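Side-chain contacts in processed glycerol phosphate lipoteichoic acid synthase 2 (Bacillus subtilis, PDB 2W8D), which belongs to the lipoteichoic acid synthases and carries a sulfatase-like alpha/beta domain of the alkaline phosphatase clan that holds a magnesium ion: residues A16-P21 with I317-G322; T111-P116 with R402-K407; G214-S219 with A271-K276; G349-P354 with S383-E388. All coordinates share one frame; numbering follows the deposited sequence.

Contact 1 (A16-P21 with I317-G322); sequences ANYDVP and ILHLLG
The imidazole of His319 meets three residues of 16-21. Over one face sits Pro21, whose CG stands 3.8 Å from the centroid of the His319 ring and only 10° off its normal, a CH-pi contact; CB of the same proline comes 3.9 Å from His319 ND1. At the ring edge, near its plane, the carbonyl O of Asp19 lies 4.1 Å from His319 CE1. The hydroxyl of Tyr18 approaches obliquely, its OH 3.6 Å from His319 NE2, while NE2 itself lies at the edge of the phenol, near its plane. One face of that phenol has Val20 N above it, 4.0 Å from the plane and offset toward the rim. With CG opposite the backbone N (chi1 174°), the Tyr18 side chain extends toward helix 313-320 and its hydroxyl end meets the histidine, the two side chains coming from opposite directions.

The setting is the last turn of helix 313-320, which lies against the central sheet of the alkaline phosphatase-like domain through Ile317 and Leu321. The helix ends in a Schellman motif: Gly322 takes up positive phi, and Gly322 N bonds to His319 O at 2.9 Å. His319 looks the other way, toward the chain that leaves helix 6-17.

Both nitrogens of the imidazole have hydrogen-bond partners beyond the two segments, ND1 with Asp334 OD2 and NE2 with Thr325 OG1. Two bonds from different sides fix the rotation of the ring, and with it the face on which Pro21 rests. Nearby, the carboxylate of Asp19 is bonded to Ser333 OG.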
loop_
_atom_site.group_PDB
_atom_site.type_symbol
_atom_site.label_atom_id
_atom_site.label_comp_id
_atom_site.label_asym_id
_atom_site.label_seq_id
_atom_site.Cartn_x
_atom_site.Cartn_y
_atom_site.Cartn_z
ATOM N N ALA A 16 7.250 15.996 17.895
ATOM C CA ALA A 16 7.936 15.343 19.009
ATOM C C ALA A 16 8.286 13.888 18.718
ATOM O O ALA A 16 8.901 13.226 19.547
ATOM C CB ALA A 16 7.112 15.441 20.289
ATOM N N ASN A 17 7.898 13.392 17.547
ATOM C CA ASN A 17 8.139 11.996 17.194
ATOM C C ASN A 17 8.790 11.816 15.841
ATOM O O ASN A 17 9.262 10.732 15.507
ATOM C CB ASN A 17 6.844 11.183 17.271
ATOM C CG ASN A 17 6.463 10.857 18.699
ATOM O OD1 ASN A 17 5.615 11.520 19.290
ATOM N ND2 ASN A 17 7.124 9.860 19.277
ATOM N N TYR A 18 8.833 12.890 15.072
ATOM C CA TYR A 18 9.363 12.827 13.740
ATOM C C TYR A 18 10.671 12.065 13.755
ATOM O O TYR A 18 11.528 12.261 14.621
ATOM C CB TYR A 18 9.547 14.234 13.201
ATOM C CG TYR A 18 10.224 14.335 11.855
ATOM C CD1 TYR A 18 9.590 13.897 10.682
ATOM C CD2 TYR A 18 11.491 14.914 11.751
ATOM C CE1 TYR A 18 10.232 14.019 9.442
ATOM C CE2 TYR A 18 12.134 15.041 10.539
ATOM C CZ TYR A 18 11.516 14.599 9.387
ATOM O OH TYR A 18 12.189 14.757 8.191
ATOM N N ASP A 19 10.789 11.155 12.806
ATOM C CA ASP A 19 11.987 10.364 12.653
ATOM C C ASP A 19 12.744 10.893 11.423
ATOM O O ASP A 19 12.280 10.738 10.286
ATOM C CB ASP A 19 11.624 8.864 12.566
ATOM C CG ASP A 19 10.822 8.356 13.809
ATOM O OD1 ASP A 19 11.131 8.734 14.968
ATOM O OD2 ASP A 19 9.876 7.556 13.621
ATOM N N VAL A 20 13.891 11.539 11.668
ATOM C CA VAL A 20 14.659 12.259 10.626
ATOM C C VAL A 20 15.232 11.315 9.542
ATOM O O VAL A 20 15.410 10.127 9.802
ATOM C CB VAL A 20 15.800 13.147 11.230
ATOM C CG1 VAL A 20 15.270 14.056 12.317
ATOM C CG2 VAL A 20 16.922 12.291 11.764
ATOM N N PRO A 21 15.508 11.846 8.326
ATOM C CA PRO A 21 15.966 11.036 7.183
ATOM C C PRO A 21 17.414 10.526 7.253
ATOM O O PRO A 21 18.294 11.216 7.753
ATOM C CB PRO A 21 15.824 11.992 5.993
ATOM C CG PRO A 21 14.939 13.125 6.479
ATOM C CD PRO A 21 15.239 13.245 7.926
ATOM N N ILE A 317 9.097 7.437 0.624
ATOM C CA ILE A 317 9.148 7.863 -0.760
ATOM C C ILE A 317 9.499 9.319 -0.885
ATOM O O ILE A 317 10.352 9.679 -1.681
ATOM C CB ILE A 317 7.809 7.621 -1.445
ATOM C CG1 ILE A 317 7.470 6.126 -1.378
ATOM C CG2 ILE A 317 7.828 8.140 -2.891
ATOM C CD1 ILE A 317 8.632 5.213 -1.775
ATOM N N LEU A 318 8.845 10.161 -0.097
ATOM C CA LEU A 318 9.116 11.587 -0.120
ATOM C C LEU A 318 10.581 11.859 0.218
ATOM O O LEU A 318 11.243 12.622 -0.471
ATOM C CB LEU A 318 8.176 12.319 0.835
ATOM C CG LEU A 318 7.104 13.277 0.314
ATOM C CD1 LEU A 318 6.871 13.297 -1.215
ATOM C CD2 LEU A 318 5.826 13.101 1.082
ATOM N N HIS A 319 11.079 11.183 1.250
ATOM C CA HIS A 319 12.476 11.278 1.652
ATOM C C HIS A 319 13.419 10.880 0.538
ATOM O O HIS A 319 14.365 11.609 0.269
ATOM C CB HIS A 319 12.755 10.519 2.962
ATOM C CG HIS A 319 12.160 11.192 4.163
ATOM N ND1 HIS A 319 12.180 10.637 5.426
ATOM C CD2 HIS A 319 11.496 12.372 4.282
ATOM C CE1 HIS A 319 11.567 11.445 6.271
ATOM N NE2 HIS A 319 11.147 12.507 5.603
ATOM N N LEU A 320 13.127 9.766 -0.133
ATOM C CA LEU A 320 13.918 9.339 -1.291
ATOM C C LEU A 320 13.977 10.453 -2.355
ATOM O O LEU A 320 15.014 10.648 -2.999
ATOM C CB LEU A 320 13.379 8.038 -1.893
ATOM C CG LEU A 320 13.798 6.705 -1.243
ATOM C CD1 LEU A 320 12.893 5.566 -1.697
ATOM C CD2 LEU A 320 15.247 6.355 -1.529
ATOM N N LEU A 321 12.885 11.206 -2.497
ATOM C CA LEU A 321 12.810 12.288 -3.491
ATOM C C LEU A 321 13.410 13.595 -3.001
ATOM O O LEU A 321 13.397 14.608 -3.707
ATOM C CB LEU A 321 11.359 12.526 -3.906
ATOM C CG LEU A 321 10.600 11.438 -4.658
ATOM C CD1 LEU A 321 9.125 11.815 -4.685
ATOM C CD2 LEU A 321 11.135 11.315 -6.070
ATOM N N GLY A 322 13.937 13.586 -1.789
ATOM C CA GLY A 322 14.571 14.789 -1.261
ATOM C C GLY A 322 13.585 15.779 -0.676
ATOM O O GLY A 322 13.923 16.931 -0.489
#

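Contact 2 (T111-P116 with R402-K407); sequences TLQSVP and RFYEPK
Gln113 and Tyr404 carry the polar part of a contact between two pieces of irregular chain: the extended lead-in to helix 115-118, in the sulfatase-like domain, and the C-terminal segment that follows helix 380-397. The touching parts run in nearly the same direction, 15° apart, yet they do not pair as strands; side chains bridge them.

The hydrogen bond goes from Gln113 NE2 to the backbone O of Tyr404, 2.8 Å long and fairly straight, with 162° at the hydrogen. The acceptor lies close to the amide plane of Gln113, whereas the donor is tilted 21° from the plane of the Tyr404 carbonyl. An extended chain beyond CG delivers the buried amide to this point. Tyr404 is held at its other end too, since its OH bonds to Asp327 O, and its ring touches helix 6-17.

Two van der Waals contacts accompany the bond. Gln113 OE1 lies at the edge of the Tyr404 ring, in its plane, 3.9 Å from CD1. Pro406 meets the amide from the opposite direction, its CD 3.6 Å from Gln113 NE2.

At the outer end, the packing is of Thr111 against the CG methylene of Arg402. The two side chains cross at about a right angle, and the charged group of Arg402 is engaged by Asp399 in a salt bridge through NE. The closest approach there is Thr111 OG1 to Arg402 CG, 3.4 Å.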
loop_
_atom_site.group_PDB
_atom_site.type_symbol
_atom_site.label_atom_id
_atom_site.label_comp_id
_atom_site.label_asym_id
_atom_site.label_seq_id
_atom_site.Cartn_x
_atom_site.Cartn_y
_atom_site.Cartn_z
ATOM N N THR A 111 -10.373 18.538 4.021
ATOM C CA THR A 111 -9.213 19.196 3.427
ATOM C C THR A 111 -7.969 18.308 3.605
ATOM O O THR A 111 -7.613 17.911 4.718
ATOM C CB THR A 111 -8.970 20.612 4.018
ATOM O OG1 THR A 111 -10.110 21.476 3.753
ATOM C CG2 THR A 111 -7.686 21.229 3.431
ATOM N N LEU A 112 -7.320 17.980 2.496
ATOM C CA LEU A 112 -6.180 17.079 2.524
ATOM C C LEU A 112 -4.891 17.724 2.012
ATOM O O LEU A 112 -4.921 18.691 1.241
ATOM C CB LEU A 112 -6.506 15.806 1.734
ATOM C CG LEU A 112 -7.650 14.949 2.279
ATOM C CD1 LEU A 112 -7.802 13.754 1.403
ATOM C CD2 LEU A 112 -7.407 14.532 3.723
ATOM N N GLN A 113 -3.759 17.184 2.455
ATOM C CA GLN A 113 -2.461 17.674 2.011
ATOM C C GLN A 113 -1.639 16.483 1.545
ATOM O O GLN A 113 -0.619 16.133 2.124
ATOM C CB GLN A 113 -1.804 18.529 3.098
ATOM C CG GLN A 113 -2.760 19.650 3.509
ATOM C CD GLN A 113 -2.353 20.445 4.729
ATOM O OE1 GLN A 113 -1.706 19.929 5.616
ATOM N NE2 GLN A 113 -2.777 21.715 4.787
ATOM N N SER A 114 -2.122 15.856 0.482
ATOM C CA SER A 114 -1.543 14.628 -0.057
ATOM C C SER A 114 -0.176 14.783 -0.726
ATOM O O SER A 114 0.216 15.886 -1.132
ATOM C CB SER A 114 -2.487 14.059 -1.107
ATOM O OG SER A 114 -3.774 13.870 -0.551
ATOM N N VAL A 115 0.500 13.652 -0.879
ATOM C CA VAL A 115 1.714 13.532 -1.668
ATOM C C VAL A 115 1.557 14.058 -3.106
ATOM O O VAL A 115 2.300 14.936 -3.507
ATOM C CB VAL A 115 2.218 12.079 -1.655
ATOM C CG1 VAL A 115 3.538 11.981 -2.367
ATOM C CG2 VAL A 115 2.359 11.616 -0.194
ATOM N N PRO A 116 0.574 13.561 -3.872
ATOM C CA PRO A 116 0.484 14.196 -5.197
ATOM C C PRO A 116 0.354 15.709 -5.140
ATOM O O PRO A 116 0.834 16.385 -6.045
ATOM C CB PRO A 116 -0.768 13.584 -5.828
ATOM C CG PRO A 116 -1.398 12.677 -4.753
ATOM C CD PRO A 116 -0.390 12.453 -3.694
ATOM N N ARG A 402 -7.866 21.956 7.613
ATOM C CA ARG A 402 -8.368 23.317 7.310
ATOM C C ARG A 402 -7.586 24.405 8.068
ATOM O O ARG A 402 -7.566 25.570 7.660
ATOM C CB ARG A 402 -9.859 23.478 7.665
ATOM C CG ARG A 402 -10.814 22.589 6.884
ATOM C CD ARG A 402 -12.191 22.709 7.434
ATOM N NE ARG A 402 -12.338 22.004 8.712
ATOM C CZ ARG A 402 -13.327 22.211 9.585
ATOM N NH1 ARG A 402 -14.238 23.142 9.338
ATOM N NH2 ARG A 402 -13.384 21.512 10.723
ATOM N N PHE A 403 -6.975 24.023 9.185
ATOM C CA PHE A 403 -6.344 24.979 10.092
ATOM C C PHE A 403 -4.824 24.816 10.171
ATOM O O PHE A 403 -4.201 25.358 11.065
ATOM C CB PHE A 403 -6.961 24.841 11.493
ATOM C CG PHE A 403 -8.481 24.814 11.492
ATOM C CD1 PHE A 403 -9.216 25.932 11.076
ATOM C CD2 PHE A 403 -9.170 23.668 11.897
ATOM C CE1 PHE A 403 -10.587 25.895 11.056
ATOM C CE2 PHE A 403 -10.556 23.634 11.885
ATOM C CZ PHE A 403 -11.261 24.739 11.464
ATOM N N TYR A 404 -4.232 24.055 9.247
ATOM C CA TYR A 404 -2.791 23.862 9.223
ATOM C C TYR A 404 -2.197 24.197 7.865
ATOM O O TYR A 404 -2.612 23.628 6.857
ATOM C CB TYR A 404 -2.448 22.417 9.555
ATOM C CG TYR A 404 -0.981 22.225 9.739
ATOM C CD1 TYR A 404 -0.217 21.563 8.780
ATOM C CD2 TYR A 404 -0.340 22.750 10.857
ATOM C CE1 TYR A 404 1.151 21.393 8.955
ATOM C CE2 TYR A 404 1.025 22.601 11.043
ATOM C CZ TYR A 404 1.774 21.929 10.094
ATOM O OH TYR A 404 3.134 21.788 10.298
ATOM N N GLU A 405 -1.208 25.092 7.839
ATOM C CA GLU A 405 -0.479 25.386 6.601
ATOM C C GLU A 405 1.008 25.032 6.689
ATOM O O GLU A 405 1.763 25.715 7.382
ATOM C CB GLU A 405 -0.632 26.849 6.187
ATOM C CG GLU A 405 -1.905 27.536 6.696
ATOM C CD GLU A 405 -2.471 28.530 5.695
ATOM O OE1 GLU A 405 -2.559 29.740 6.022
ATOM O OE2 GLU A 405 -2.828 28.092 4.574
ATOM N N PRO A 406 1.428 23.959 5.988
ATOM C CA PRO A 406 2.840 23.600 5.872
ATOM C C PRO A 406 3.502 24.589 4.931
ATOM O O PRO A 406 2.800 25.248 4.172
ATOM C CB PRO A 406 2.809 22.197 5.241
ATOM C CG PRO A 406 1.374 21.735 5.333
ATOM C CD PRO A 406 0.568 23.006 5.269
ATOM N N LYS A 407 4.832 24.672 4.955
ATOM C CA LYS A 407 5.528 25.794 4.311
ATOM C C LYS A 407 5.515 25.795 2.787
ATOM O O LYS A 407 5.312 26.838 2.160
ATOM C CB LYS A 407 6.973 25.967 4.831
ATOM C CG LYS A 407 7.224 27.254 5.669
ATOM C CD LYS A 407 6.424 28.469 5.160
ATOM C CE LYS A 407 7.178 29.310 4.106
ATOM N NZ LYS A 407 6.247 30.232 3.405
#

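Contact 3 (G214-S219 with A271-K276); sequences GDFGDS and AKVLGK
Lys272 and Val273, in the last turn of helix 267-273, receive Phe216 from the loop that leads into helix 219-244; this loop is thereby packed on the end of helix 267-273, near the surface of the sulfatase-like domain. Lys272 slides past the phenylalanine in the opposite direction. Its CB lies 3.9 Å from Phe216 CD1, and bends at the third and fourth torsions carry the chain over the loop backbone, placing CE 3.6 Å from Phe216 O.

Val273 follows and crosses the aromatic side chain at about a right angle. With CG2 opposite its own carbonyl carbon, this methyl is set above the ring centre, 3.7 Å from the centroid of Phe216 and 9° off the normal, a CH-pi contact. Phe225 of helix 219-244 also meets the Phe216 ring, with the planes inclined at about 50°, and touches Val273 as well.

At Gly275 the chain leaves helical geometry through positive phi, and a Schellman motif closes the helix: Gly275 N bonds back to Lys272 O, and Lys276 N to Ala271 O. On the loop side, Asp218 is the N-cap of helix 219-244, its OD1 accepting from Val221 N while OD2 bonds to His266 ND1.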
loop_
_atom_site.group_PDB
_atom_site.type_symbol
_atom_site.label_atom_id
_atom_site.label_comp_id
_atom_site.label_asym_id
_atom_site.label_seq_id
_atom_site.Cartn_x
_atom_site.Cartn_y
_atom_site.Cartn_z
ATOM N N GLY A 214 -3.625 -25.229 -6.122
ATOM C CA GLY A 214 -3.139 -26.007 -4.989
ATOM C C GLY A 214 -4.180 -27.056 -4.636
ATOM O O GLY A 214 -5.280 -27.041 -5.182
ATOM N N ASP A 215 -3.845 -27.955 -3.719
ATOM C CA ASP A 215 -4.759 -29.010 -3.312
ATOM C C ASP A 215 -4.902 -28.959 -1.792
ATOM O O ASP A 215 -4.295 -29.778 -1.084
ATOM C CB ASP A 215 -4.209 -30.368 -3.787
ATOM C CG ASP A 215 -5.291 -31.460 -3.914
ATOM O OD1 ASP A 215 -6.490 -31.128 -4.030
ATOM O OD2 ASP A 215 -4.931 -32.672 -3.920
ATOM N N PHE A 216 -5.686 -27.988 -1.293
ATOM C CA PHE A 216 -5.854 -27.778 0.153
ATOM C C PHE A 216 -7.284 -27.953 0.711
ATOM O O PHE A 216 -7.546 -27.638 1.871
ATOM C CB PHE A 216 -5.267 -26.416 0.557
ATOM C CG PHE A 216 -3.883 -26.201 0.049
ATOM C CD1 PHE A 216 -2.801 -26.850 0.647
ATOM C CD2 PHE A 216 -3.655 -25.394 -1.061
ATOM C CE1 PHE A 216 -1.506 -26.682 0.157
ATOM C CE2 PHE A 216 -2.368 -25.210 -1.551
ATOM C CZ PHE A 216 -1.292 -25.861 -0.944
ATOM N N GLY A 217 -8.203 -28.451 -0.110
ATOM C CA GLY A 217 -9.568 -28.737 0.333
ATOM C C GLY A 217 -10.491 -27.537 0.389
ATOM O O GLY A 217 -11.474 -27.536 1.141
ATOM N N ASP A 218 -10.193 -26.513 -0.412
ATOM C CA ASP A 218 -10.940 -25.275 -0.364
ATOM C C ASP A 218 -10.592 -24.487 -1.619
ATOM O O ASP A 218 -9.439 -24.115 -1.837
ATOM C CB ASP A 218 -10.577 -24.515 0.911
ATOM C CG ASP A 218 -11.203 -23.129 0.996
ATOM O OD1 ASP A 218 -11.390 -22.447 -0.044
ATOM O OD2 ASP A 218 -11.467 -22.707 2.147
ATOM N N SER A 219 -11.608 -24.253 -2.440
ATOM C CA SER A 219 -11.421 -23.780 -3.782
ATOM C C SER A 219 -11.094 -22.307 -3.817
ATOM O O SER A 219 -10.453 -21.844 -4.755
ATOM C CB SER A 219 -12.658 -24.094 -4.622
ATOM O OG SER A 219 -13.733 -23.235 -4.310
ATOM N N ALA A 271 -4.057 -23.669 7.193
ATOM C CA ALA A 271 -3.161 -24.497 8.005
ATOM C C ALA A 271 -2.425 -25.546 7.166
ATOM O O ALA A 271 -1.262 -25.843 7.431
ATOM C CB ALA A 271 -3.923 -25.180 9.155
ATOM N N LYS A 272 -3.111 -26.136 6.184
ATOM C CA LYS A 272 -2.429 -27.008 5.221
ATOM C C LYS A 272 -1.443 -26.236 4.357
ATOM O O LYS A 272 -0.334 -26.713 4.119
ATOM C CB LYS A 272 -3.413 -27.773 4.343
ATOM C CG LYS A 272 -4.290 -28.757 5.105
ATOM C CD LYS A 272 -5.132 -29.500 4.084
ATOM C CE LYS A 272 -6.545 -29.727 4.567
ATOM N NZ LYS A 272 -6.593 -30.838 5.515
ATOM N N VAL A 273 -1.823 -25.041 3.916
ATOM C CA VAL A 273 -0.928 -24.223 3.082
ATOM C C VAL A 273 0.397 -24.050 3.840
ATOM O O VAL A 273 1.492 -24.271 3.277
ATOM C CB VAL A 273 -1.565 -22.834 2.705
ATOM C CG1 VAL A 273 -0.523 -21.820 2.270
ATOM C CG2 VAL A 273 -2.636 -22.986 1.628
ATOM N N LEU A 274 0.278 -23.730 5.130
ATOM C CA LEU A 274 1.431 -23.487 5.992
ATOM C C LEU A 274 2.072 -24.747 6.602
ATOM O O LEU A 274 3.089 -24.653 7.269
ATOM C CB LEU A 274 1.074 -22.461 7.092
ATOM C CG LEU A 274 0.735 -21.092 6.482
ATOM C CD1 LEU A 274 0.541 -20.021 7.541
ATOM C CD2 LEU A 274 1.792 -20.622 5.464
ATOM N N GLY A 275 1.508 -25.925 6.370
ATOM C CA GLY A 275 2.009 -27.107 7.046
ATOM C C GLY A 275 1.897 -26.933 8.560
ATOM O O GLY A 275 2.869 -27.121 9.288
ATOM N N LYS A 276 0.722 -26.525 9.037
ATOM C CA LYS A 276 0.456 -26.387 10.480
ATOM C C LYS A 276 -0.795 -27.180 10.853
ATOM O O LYS A 276 -1.660 -27.444 9.996
ATOM C CB LYS A 276 0.219 -24.906 10.844
ATOM C CG LYS A 276 1.456 -24.117 11.158
ATOM C CD LYS A 276 1.095 -22.755 11.671
ATOM C CE LYS A 276 1.957 -21.649 11.025
ATOM N NZ LYS A 276 3.391 -22.048 10.752
#

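Contact 4 (G349-P354 with S383-E388); sequences GDFISP and SLVKKE
Phe351 adopts a first torsion of 74°, with CG lodged between its backbone N and carbonyl carbon, which directs the ring toward the helix; with chi2 near 90° (86°) one face is turned to Val385. The valine answers with chi1 169°: CG1 is opposite the backbone N and CG2 opposite the carbonyl carbon, a rotation that points CG2 at the ring and CG1 at the chain before the strand. CG2 lies over the ring face but at the end nearest the backbone rather than above the centre. It is 3.6 Å from Phe351 CG and equally near Phe351 CB and CD2, whereas Phe351 CD1 is farther off at 4.1 Å. CG1 comes 4.0 Å from Gly349 O.

Strand 351-352 is the second of five in a small antiparallel meander, its neighbours being 344-345 and 356-359. Helix 380-397 lies against this sheet, and Val385 is one of the residues it presents, touching Val343 and Pro345 besides Phe351. The phenylalanine also touches Glu381 and Asp382, one turn earlier in the helix.

Polar bonds flank this apolar patch. Ser353 OG is hydrogen-bonded to Glu381 OE1, a second link from the strand region to the helix. Farther along the helix, the buried carboxylate of Glu388 has its OE2 engaged by both Arg341 NH2, as a salt bridge, and Tyr96 OH. Asp350, whose CB points away from the helix, has its OD1 bonded to Ser360 N.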
loop_
_atom_site.group_PDB
_atom_site.type_symbol
_atom_site.label_atom_id
_atom_site.label_comp_id
_atom_site.label_asym_id
_atom_site.label_seq_id
_atom_site.Cartn_x
_atom_site.Cartn_y
_atom_site.Cartn_z
ATOM N N GLY A 349 -6.826 -1.499 16.730
ATOM C CA GLY A 349 -6.190 -1.326 18.042
ATOM C C GLY A 349 -5.250 -2.472 18.431
ATOM O O GLY A 349 -4.421 -2.294 19.303
ATOM N N ASP A 350 -5.398 -3.659 17.821
ATOM C CA ASP A 350 -4.356 -4.666 17.865
ATOM C C ASP A 350 -3.072 -4.024 17.334
ATOM O O ASP A 350 -3.080 -2.907 16.773
ATOM C CB ASP A 350 -4.729 -5.890 17.002
ATOM C CG ASP A 350 -5.978 -6.628 17.539
ATOM O OD1 ASP A 350 -6.470 -6.299 18.650
ATOM O OD2 ASP A 350 -6.490 -7.533 16.858
ATOM N N PHE A 351 -1.964 -4.698 17.557
ATOM C CA PHE A 351 -0.706 -4.227 17.019
ATOM C C PHE A 351 0.315 -5.313 16.921
ATOM O O PHE A 351 0.130 -6.390 17.471
ATOM C CB PHE A 351 -0.161 -2.996 17.771
ATOM C CG PHE A 351 0.410 -3.280 19.137
ATOM C CD1 PHE A 351 1.738 -3.673 19.285
ATOM C CD2 PHE A 351 -0.342 -3.029 20.292
ATOM C CE1 PHE A 351 2.293 -3.889 20.569
ATOM C CE2 PHE A 351 0.199 -3.235 21.569
ATOM C CZ PHE A 351 1.510 -3.663 21.705
ATOM N N ILE A 352 1.389 -5.029 16.190
ATOM C CA ILE A 352 2.502 -5.945 16.118
ATOM C C ILE A 352 3.784 -5.158 16.186
ATOM O O ILE A 352 3.863 -4.047 15.673
ATOM C CB ILE A 352 2.446 -6.843 14.887
ATOM C CG1 ILE A 352 3.572 -7.884 14.948
ATOM C CG2 ILE A 352 2.574 -6.019 13.572
ATOM C CD1 ILE A 352 3.330 -9.065 14.075
ATOM N N SER A 353 4.776 -5.730 16.859
ATOM C CA SER A 353 6.111 -5.158 16.942
ATOM C C SER A 353 7.133 -6.302 17.045
ATOM O O SER A 353 6.746 -7.449 17.228
ATOM C CB SER A 353 6.201 -4.269 18.175
ATOM O OG SER A 353 6.505 -5.049 19.299
ATOM N N PRO A 354 8.440 -5.990 16.951
ATOM C CA PRO A 354 9.398 -7.090 17.062
ATOM C C PRO A 354 9.246 -7.831 18.382
ATOM O O PRO A 354 9.469 -9.027 18.434
ATOM C CB PRO A 354 10.764 -6.386 16.980
ATOM C CG PRO A 354 10.491 -5.135 16.198
ATOM C CD PRO A 354 9.090 -4.726 16.551
ATOM N N SER A 383 0.456 1.954 24.715
ATOM C CA SER A 383 0.222 3.407 24.787
ATOM C C SER A 383 0.682 4.161 23.543
ATOM O O SER A 383 0.026 5.098 23.138
ATOM C CB SER A 383 0.899 4.041 26.014
ATOM O OG SER A 383 0.485 3.385 27.210
ATOM N N LEU A 384 1.828 3.769 22.982
ATOM C CA LEU A 384 2.339 4.396 21.773
ATOM C C LEU A 384 1.331 4.194 20.639
ATOM O O LEU A 384 1.051 5.132 19.883
ATOM C CB LEU A 384 3.740 3.863 21.382
ATOM C CG LEU A 384 4.970 4.338 22.186
ATOM C CD1 LEU A 384 6.196 3.567 21.799
ATOM C CD2 LEU A 384 5.261 5.822 22.002
ATOM N N VAL A 385 0.778 2.984 20.556
ATOM C CA VAL A 385 -0.232 2.627 19.547
ATOM C C VAL A 385 -1.503 3.484 19.679
ATOM O O VAL A 385 -1.927 4.102 18.703
ATOM C CB VAL A 385 -0.582 1.105 19.565
ATOM C CG1 VAL A 385 -1.848 0.768 18.685
ATOM C CG2 VAL A 385 0.631 0.264 19.133
ATOM N N LYS A 386 -2.068 3.545 20.893
ATOM C CA LYS A 386 -3.287 4.296 21.157
ATOM C C LYS A 386 -3.121 5.733 20.715
ATOM O O LYS A 386 -3.957 6.228 19.954
ATOM C CB LYS A 386 -3.707 4.204 22.640
ATOM C CG LYS A 386 -4.290 2.814 23.001
ATOM C CD LYS A 386 -4.745 2.689 24.466
ATOM C CE LYS A 386 -3.604 3.023 25.470
ATOM N NZ LYS A 386 -3.796 2.507 26.862
ATOM N N LYS A 387 -2.042 6.370 21.183
ATOM C CA LYS A 387 -1.674 7.729 20.818
ATOM C C LYS A 387 -1.481 7.919 19.300
ATOM O O LYS A 387 -1.990 8.894 18.732
ATOM C CB LYS A 387 -0.416 8.171 21.565
ATOM C CG LYS A 387 -0.685 9.005 22.794
ATOM C CD LYS A 387 0.463 8.878 23.767
ATOM C CE LYS A 387 0.100 9.451 25.133
ATOM N NZ LYS A 387 0.560 8.517 26.191
ATOM N N GLU A 388 -0.775 6.995 18.638
ATOM C CA GLU A 388 -0.570 7.100 17.195
ATOM C C GLU A 388 -1.924 7.131 16.489
ATOM O O GLU A 388 -2.172 7.996 15.663
ATOM C CB GLU A 388 0.359 5.984 16.644
ATOM C CG GLU A 388 0.602 6.069 15.113
ATOM C CD GLU A 388 1.803 5.260 14.573
ATOM O OE1 GLU A 388 2.813 5.075 15.304
ATOM O OE2 GLU A 388 1.742 4.852 13.375
#

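Overall arrangement
From the N terminus, the chain leaves helix 6-17 through the first half of contact 1 and about ninety residues later reaches the first half of contact 2. Contact 3 then opens and closes inside both of these long loops, on the other side of the molecule's centre, joining the loop before helix 219-244 to the end of helix 267-273. Contact 1 closes at 317-322; contact 4 follows it in series, joining the small meander to helix 380-397 while still nested within contact 2, which closes last at 402-407. Contacts 1 and 2 therefore cross, and they touch where Leu318 CD1 packs 3.8 Å from Val115 CG1. Together they join regions near both chain ends to the sulfatase-like domain.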